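PDB 3GO7: ribokinase RBSK from Mycobacterium tuberculosis, which probably catalyses the ATP- and magnesium-dependent phosphorylation of D-ribose at O-5, giving D-ribose 5-phosphate. Local coordinates for residues A[27-32]-A[110-115]; A[51-56]-A[85-90]; A[247-252]-A[276-281]. One frame throughout, in Å; residues are numbered along the deposited sequence.

Interaction 1: residues A[27-32]-A[110-115]. With RIB (alpha-D-ribofuranose), chain C.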
# COMPACT_ATOMS: atom_id res chain seq x y z
N SER A 27 8.79 15.43 -6.97
CA SER A 27 7.74 14.91 -6.10
C SER A 27 8.30 14.28 -4.86
O SER A 27 9.41 13.72 -4.88
CB SER A 27 6.94 13.87 -6.84
OG SER A 27 7.85 12.97 -7.42
N VAL A 28 7.53 14.38 -3.78
CA VAL A 28 7.82 13.66 -2.53
C VAL A 28 6.57 12.88 -2.10
O VAL A 28 5.45 13.41 -2.14
CB VAL A 28 8.33 14.64 -1.43
CG1 VAL A 28 7.32 15.79 -1.18
CG2 VAL A 28 8.66 13.87 -0.16
N ASN A 29 6.77 11.61 -1.74
CA ASN A 29 5.68 10.65 -1.43
C ASN A 29 6.01 9.88 -0.17
O ASN A 29 7.19 9.70 0.18
CB ASN A 29 5.55 9.59 -2.52
CG ASN A 29 5.27 10.15 -3.91
OD1 ASN A 29 4.47 11.08 -4.08
ND2 ASN A 29 5.89 9.56 -4.93
N MET A 30 5.00 9.39 0.54
CA MET A 30 5.31 8.40 1.57
C MET A 30 5.26 7.03 0.87
O MET A 30 4.31 6.73 0.14
CB MET A 30 4.35 8.53 2.74
CG MET A 30 4.64 7.59 3.90
SD MET A 30 6.19 8.01 4.72
CE MET A 30 5.65 9.43 5.71
N ASP A 31 6.31 6.24 1.03
CA ASP A 31 6.37 4.93 0.43
C ASP A 31 5.87 3.82 1.37
O ASP A 31 6.29 3.76 2.54
CB ASP A 31 7.81 4.61 0.01
CG ASP A 31 8.28 5.43 -1.19
OD1 ASP A 31 7.45 6.09 -1.84
OD2 ASP A 31 9.50 5.41 -1.48
N LEU A 32 5.00 2.96 0.85
CA LEU A 32 4.66 1.69 1.47
C LEU A 32 5.36 0.59 0.66
O LEU A 32 5.02 0.36 -0.52
CB LEU A 32 3.15 1.48 1.47
CG LEU A 32 2.26 2.53 2.16
CD1 LEU A 32 0.79 2.11 2.13
CD2 LEU A 32 2.66 2.77 3.58
N GLY A 110 1.62 12.78 -1.44
CA GLY A 110 1.65 11.65 -2.36
C GLY A 110 1.82 10.32 -1.64
O GLY A 110 2.39 10.28 -0.57
N THR A 111 1.31 9.24 -2.24
CA THR A 111 1.49 7.90 -1.72
C THR A 111 2.05 7.03 -2.82
O THR A 111 1.62 7.18 -3.96
CB THR A 111 0.17 7.30 -1.26
OG1 THR A 111 -0.49 8.22 -0.39
CG2 THR A 111 0.40 5.97 -0.52
N ALA A 112 2.97 6.13 -2.48
CA ALA A 112 3.48 5.16 -3.42
C ALA A 112 3.47 3.76 -2.83
O ALA A 112 3.75 3.57 -1.63
CB ALA A 112 4.88 5.50 -3.88
N ILE A 113 3.18 2.79 -3.69
CA ILE A 113 3.28 1.42 -3.33
C ILE A 113 4.42 0.87 -4.12
O ILE A 113 4.40 0.88 -5.36
CB ILE A 113 1.96 0.65 -3.68
CG1 ILE A 113 0.71 1.41 -3.18
CG2 ILE A 113 2.00 -0.76 -3.18
CD1 ILE A 113 0.74 1.77 -1.73
N ILE A 114 5.45 0.42 -3.41
CA ILE A 114 6.52 -0.34 -4.00
C ILE A 114 6.36 -1.82 -3.64
O ILE A 114 6.10 -2.18 -2.47
CB ILE A 114 7.92 0.14 -3.56
CG1 ILE A 114 8.09 1.63 -3.82
CG2 ILE A 114 8.98 -0.52 -4.41
CD1 ILE A 114 7.59 2.47 -2.76
N VAL A 115 6.49 -2.68 -4.64
CA VAL A 115 6.43 -4.10 -4.41
C VAL A 115 7.76 -4.69 -4.88
O VAL A 115 8.20 -4.47 -6.03
CB VAL A 115 5.22 -4.73 -5.14
CG1 VAL A 115 5.10 -6.21 -4.81
CG2 VAL A 115 3.94 -3.99 -4.76
O5 RIB C . 11.75 5.61 -7.77
C5 RIB C . 11.05 5.11 -6.61
C4 RIB C . 10.08 6.22 -6.13
O4 RIB C . 9.01 6.37 -7.05
C3 RIB C . 9.41 5.95 -4.80
O3 RIB C . 10.12 6.62 -3.75
C2 RIB C . 7.97 6.47 -4.97
O2 RIB C . 7.58 7.51 -4.07
C1 RIB C . 7.84 6.90 -6.41
O1 RIB C . 7.82 8.31 -6.56
O HOH W 1 3.41 15.06 -1.13
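M30 and L32 pair with G110, A112 and I114 through four backbone hydrogen bonds that join two parallel strands of the lid sheet. The straightest, L32 N to A112 O, is 2.8 Å with an angle of 178° at the hydrogen; A112 N gives its hydrogen to M30 O at 3.0 Å. Where the pairing begins, a water bridges V28 O and G110 N.

On the face bearing N29, D31 and A112 lies the ribose. With CG opposite the carbonyl carbon (chi1 -71°), the D31 carboxylate spans two hydroxyls, OD1 taking RIB O2 and OD2 taking RIB O3, each at 2.6 Å, while N29 ND2 reaches RIB O2 at 2.8 Å. That sugar oxygen is thus held from two residues of one strand, consistent with their predicted substrate role. E152 is a further partner of N29 ND2.

Around these bonds, I114 CD1 lies against D31 CG at 3.4 Å, backing the carboxylate with hydrocarbon, and on the other face L32 CD1 meets I113 CD1 at 3.9 Å. That face turns to the dimer interface, where L32 packs on L32 of the second subunit. Strands 50-56 and 122-127 flank the pair, and helix 83-94 lies against V28 and M30.

Interaction 2: residues A[51-56]-A[85-90]. With RIB (alpha-D-ribofuranose), chain C.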
# COMPACT_ATOMS: atom_id res chain seq x y z
N LEU A 51 6.14 -5.19 5.43
CA LEU A 51 5.67 -3.90 4.98
C LEU A 51 6.46 -2.83 5.68
O LEU A 51 6.57 -2.85 6.90
CB LEU A 51 4.21 -3.73 5.34
CG LEU A 51 3.71 -2.29 5.22
CD1 LEU A 51 3.67 -1.88 3.77
CD2 LEU A 51 2.37 -2.07 5.89
N THR A 52 7.00 -1.87 4.93
CA THR A 52 7.63 -0.71 5.56
C THR A 52 6.98 0.57 5.07
O THR A 52 6.39 0.63 4.00
CB THR A 52 9.18 -0.63 5.31
OG1 THR A 52 9.46 -0.49 3.90
CG2 THR A 52 9.89 -1.86 5.88
N ARG A 53 7.12 1.62 5.87
CA ARG A 53 6.52 2.89 5.56
C ARG A 53 7.66 3.88 5.74
O ARG A 53 8.11 4.09 6.87
CB ARG A 53 5.38 3.17 6.52
CG ARG A 53 4.63 4.45 6.28
CD ARG A 53 3.71 4.74 7.43
NE ARG A 53 3.09 6.05 7.26
CZ ARG A 53 3.54 7.15 7.86
NH1 ARG A 53 4.62 7.07 8.63
NH2 ARG A 53 2.92 8.32 7.68
N THR A 54 8.15 4.45 4.63
CA THR A 54 9.35 5.27 4.63
C THR A 54 9.13 6.42 3.66
O THR A 54 8.41 6.28 2.66
CB THR A 54 10.62 4.46 4.17
OG1 THR A 54 10.42 3.91 2.85
CG2 THR A 54 10.98 3.31 5.15
N PRO A 55 9.72 7.58 3.95
CA PRO A 55 9.70 8.70 2.99
C PRO A 55 10.40 8.45 1.66
O PRO A 55 11.50 7.85 1.60
CB PRO A 55 10.40 9.81 3.75
CG PRO A 55 10.15 9.43 5.24
CD PRO A 55 10.34 7.95 5.23
N GLY A 56 9.79 8.94 0.60
CA GLY A 56 10.35 8.77 -0.72
C GLY A 56 9.82 9.76 -1.71
O GLY A 56 9.59 10.92 -1.37
N ALA A 85 3.24 14.83 6.00
CA ALA A 85 4.12 15.91 5.50
C ALA A 85 5.36 16.17 6.37
O ALA A 85 6.48 16.25 5.87
CB ALA A 85 3.35 17.19 5.32
N ALA A 86 5.13 16.27 7.68
CA ALA A 86 6.17 16.44 8.68
C ALA A 86 7.24 15.35 8.62
O ALA A 86 8.41 15.63 8.79
CB ALA A 86 5.54 16.53 10.11
N GLN A 87 6.85 14.11 8.40
CA GLN A 87 7.82 13.04 8.32
C GLN A 87 8.67 13.17 7.04
O GLN A 87 9.89 12.96 7.07
CB GLN A 87 7.10 11.69 8.37
CG GLN A 87 7.90 10.56 8.99
CD GLN A 87 7.14 9.22 8.99
OE1 GLN A 87 5.94 9.18 9.28
NE2 GLN A 87 7.84 8.15 8.63
N LEU A 88 8.01 13.55 5.94
CA LEU A 88 8.68 13.78 4.66
C LEU A 88 9.66 14.95 4.69
O LEU A 88 10.82 14.75 4.31
CB LEU A 88 7.69 13.94 3.50
CG LEU A 88 6.70 12.78 3.36
CD1 LEU A 88 5.56 13.19 2.48
CD2 LEU A 88 7.41 11.54 2.83
N ARG A 89 9.21 16.14 5.11
CA ARG A 89 10.08 17.30 5.36
C ARG A 89 11.31 16.95 6.20
O ARG A 89 12.44 17.30 5.84
CB ARG A 89 9.31 18.39 6.10
CG ARG A 89 8.35 19.18 5.27
CD ARG A 89 7.70 20.27 6.11
NE ARG A 89 6.31 20.50 5.74
CZ ARG A 89 5.94 21.35 4.80
NH1 ARG A 89 6.86 22.06 4.17
NH2 ARG A 89 4.66 21.50 4.49
N ALA A 90 11.08 16.25 7.31
CA ALA A 90 12.12 15.89 8.26
C ALA A 90 13.18 15.00 7.62
O ALA A 90 14.38 15.11 7.94
CB ALA A 90 11.51 15.20 9.47
O5 RIB C . 11.75 5.61 -7.77
C5 RIB C . 11.05 5.11 -6.61
C4 RIB C . 10.08 6.22 -6.13
O4 RIB C . 9.01 6.37 -7.05
C3 RIB C . 9.41 5.95 -4.80
O3 RIB C . 10.12 6.62 -3.75
C2 RIB C . 7.97 6.47 -4.97
O2 RIB C . 7.58 7.51 -4.07
C1 RIB C . 7.84 6.90 -6.41
O1 RIB C . 7.82 8.31 -6.56
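R53 offers the edge of its guanidinium to Q87: NH1 donates to OE1 at 2.6 Å, with the acceptor close to the guanidinium plane and the donor in the amide carbonyl plane, on a lone pair of OE1. The bond belongs to a strand-on-helix packing between the ribokinase lid and the alpha/beta part. The two flat groups are not coplanar, however, for their planes stand 50° apart, and the bond is made edge to edge rather than by stacking. M30 packs on both side chains, and P83 of the second subunit also touches R53, which places this bond beside the dimer interface.

In the fold, the contact joins an outer strand of the lid, 50-56, to helix 83-94 of the larger part. The short segments cross at 58° with their axes 8.2 Å apart at the closest point. Long side chains bridge the gap at one end. R53 runs extended from CG to NE, and Q87, with CG swung away from its own N (chi1 -150°) and the chain straight beyond, sends its amide out from the helix to meet it.

At the other end the strand comes in close, and the fit becomes apolar. P55 turns its CB toward the helix, where it rests on L88 CD2 at 3.6 Å; its CG faces the backbone of Q87. The same L88 continues to V28, S109 and F79, so one leucine touches the lid strand, strand 72-80 of the large sheet and two loop residues. The contact thus has a polar end, R53 with Q87, and an apolar one, P55 with L88.

Just past the proline, the strand turns to the sugar. G56, with no side chain, brings its CA to 3.7 Å from RIB O3, while its N lies 4.2 Å from L88 CD2.

Interaction 3: residues A[247-252]-A[276-281]; sequences GDVFAG and CAAGAL. With RIB (alpha-D-ribofuranose), chain C.
Helix 247-252, whose V249 and F250 pack on helix 276-281, carries on its far side D248, whose OD2 is gripped by two groups: the O5 hydroxyl of the ribose and N61 ND2. The hydroxyl is the donor, and its 2.5 Å distance to OD2 is too short to be read closely at this resolution. The other carboxylate oxygen, OD1, bonds Q62 NE2, so helix 58-68 fixes the turn of the group. O5 is the oxygen expected to receive the phosphate, and D248 is the predicted proton acceptor.

Across from this, the helices run nearly antiparallel, at 154°, with axes only 7.8 Å apart. The closeness rests on G279 and A278 of the second helix: G279 brings its CA to 4.8 Å from F250 CA, and A278 offers just a methyl. V249 CG1, anti to its own N, meets A278 CB at 3.8 Å, and A292 and P293 pack on the same valine.

F250 closes the other flank. With chi1 at -174° its ring lies alongside the partner helix, and CE1 reaches C276 SG at 3.7 Å. The sulfur sits at the ring edge, 86° off the normal and 5.1 Å from the centroid, a Cys sulfur-aromatic contact in which the ring's C-H side faces the sulfur.

No hydrogen bond joins the two segments, so the pairing depends on apolar surface and close fit. G247, at the start of its helix, and C276 both touch ADP in a structure of this protein. As in other PfkB kinases, the N-terminal end of the G247 helix probably offers backbone N-H groups to the nucleotide phosphates. The chemistry thus implies an apolar helix-helix seam behind a polar site, with the sugar's acceptor oxygen on one side and nucleotide on another.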
# COMPACT_ATOMS: atom_id res chain seq x y z
N GLY A 247 17.38 3.75 -9.43
CA GLY A 247 17.33 4.73 -10.51
C GLY A 247 17.41 6.16 -10.01
O GLY A 247 18.18 6.98 -10.56
N ASP A 248 16.64 6.49 -8.96
CA ASP A 248 16.66 7.84 -8.38
C ASP A 248 18.05 8.19 -7.87
O ASP A 248 18.45 9.36 -7.93
CB ASP A 248 15.66 7.95 -7.24
CG ASP A 248 14.24 7.84 -7.71
OD1 ASP A 248 13.94 8.30 -8.84
OD2 ASP A 248 13.40 7.29 -6.96
N VAL A 249 18.76 7.18 -7.38
CA VAL A 249 20.15 7.35 -6.97
C VAL A 249 21.00 7.68 -8.19
O VAL A 249 21.68 8.70 -8.19
CB VAL A 249 20.73 6.13 -6.17
CG1 VAL A 249 22.23 6.27 -5.95
CG2 VAL A 249 19.99 5.96 -4.82
N PHE A 250 20.95 6.85 -9.23
CA PHE A 250 21.62 7.17 -10.51
C PHE A 250 21.38 8.64 -10.93
O PHE A 250 22.32 9.37 -11.15
CB PHE A 250 21.13 6.24 -11.61
CG PHE A 250 21.86 6.42 -12.91
CD1 PHE A 250 22.85 5.52 -13.29
CD2 PHE A 250 21.56 7.49 -13.75
CE1 PHE A 250 23.52 5.65 -14.48
CE2 PHE A 250 22.24 7.63 -14.95
CZ PHE A 250 23.23 6.70 -15.32
N ALA A 251 20.12 9.03 -11.00
CA ALA A 251 19.73 10.38 -11.40
C ALA A 251 20.36 11.48 -10.55
O ALA A 251 20.93 12.45 -11.09
CB ALA A 251 18.24 10.50 -11.39
N GLY A 252 20.27 11.34 -9.22
CA GLY A 252 20.78 12.38 -8.30
C GLY A 252 22.29 12.46 -8.38
O GLY A 252 22.88 13.55 -8.43
N CYS A 276 26.49 5.19 -12.41
CA CYS A 276 26.42 3.71 -12.48
C CYS A 276 26.92 3.03 -11.22
O CYS A 276 26.29 2.09 -10.72
CB CYS A 276 27.18 3.15 -13.69
SG CYS A 276 26.34 3.42 -15.27
N ALA A 277 28.06 3.49 -10.70
CA ALA A 277 28.61 2.92 -9.49
C ALA A 277 27.61 3.11 -8.34
O ALA A 277 27.27 2.14 -7.64
CB ALA A 277 29.98 3.54 -9.14
N ALA A 278 27.13 4.35 -8.19
CA ALA A 278 26.16 4.68 -7.15
C ALA A 278 24.91 3.81 -7.26
O ALA A 278 24.50 3.16 -6.28
CB ALA A 278 25.81 6.17 -7.19
N GLY A 279 24.33 3.78 -8.46
CA GLY A 279 23.12 3.02 -8.71
C GLY A 279 23.26 1.58 -8.32
O GLY A 279 22.34 0.99 -7.75
N ALA A 280 24.42 1.01 -8.59
CA ALA A 280 24.64 -0.38 -8.30
C ALA A 280 24.80 -0.56 -6.77
O ALA A 280 24.33 -1.56 -6.20
CB ALA A 280 25.87 -0.90 -9.06
N LEU A 281 25.42 0.41 -6.11
CA LEU A 281 25.52 0.35 -4.67
C LEU A 281 24.13 0.36 -4.07
O LEU A 281 23.86 -0.42 -3.16
CB LEU A 281 26.36 1.49 -4.10
CG LEU A 281 27.87 1.39 -4.37
CD1 LEU A 281 28.58 2.67 -4.00
CD2 LEU A 281 28.46 0.22 -3.60
O5 RIB C . 11.75 5.61 -7.77
C5 RIB C . 11.05 5.11 -6.61
C4 RIB C . 10.08 6.22 -6.13
O4 RIB C . 9.01 6.37 -7.05
C3 RIB C . 9.41 5.95 -4.80
O3 RIB C . 10.12 6.62 -3.75
C2 RIB C . 7.97 6.47 -4.97
O2 RIB C . 7.58 7.51 -4.07
C1 RIB C . 7.84 6.90 -6.41
O1 RIB C . 7.82 8.31 -6.56

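Interactions 1 and 2 lie together, their centres 9 Å apart, and share the four-stranded lid sheet, where strands 29-35 and 50-56 are neighbours. Both segments of interaction 2 fall between residues 32 and 110 in sequence, so the helix at 85-90 is reached before the chain returns to the lid. Interaction 3 follows later, in two helices of the larger alpha/beta part, about 19 and 21 Å from the other two, centre to centre; its nearest atoms stay about 7 Å from either. Ribose bridges this gap, touching all three. The lid strands hold the sugar on one face and meet the second subunit with the other, while D248, the probable catalytic base, approaches from helix 247-252.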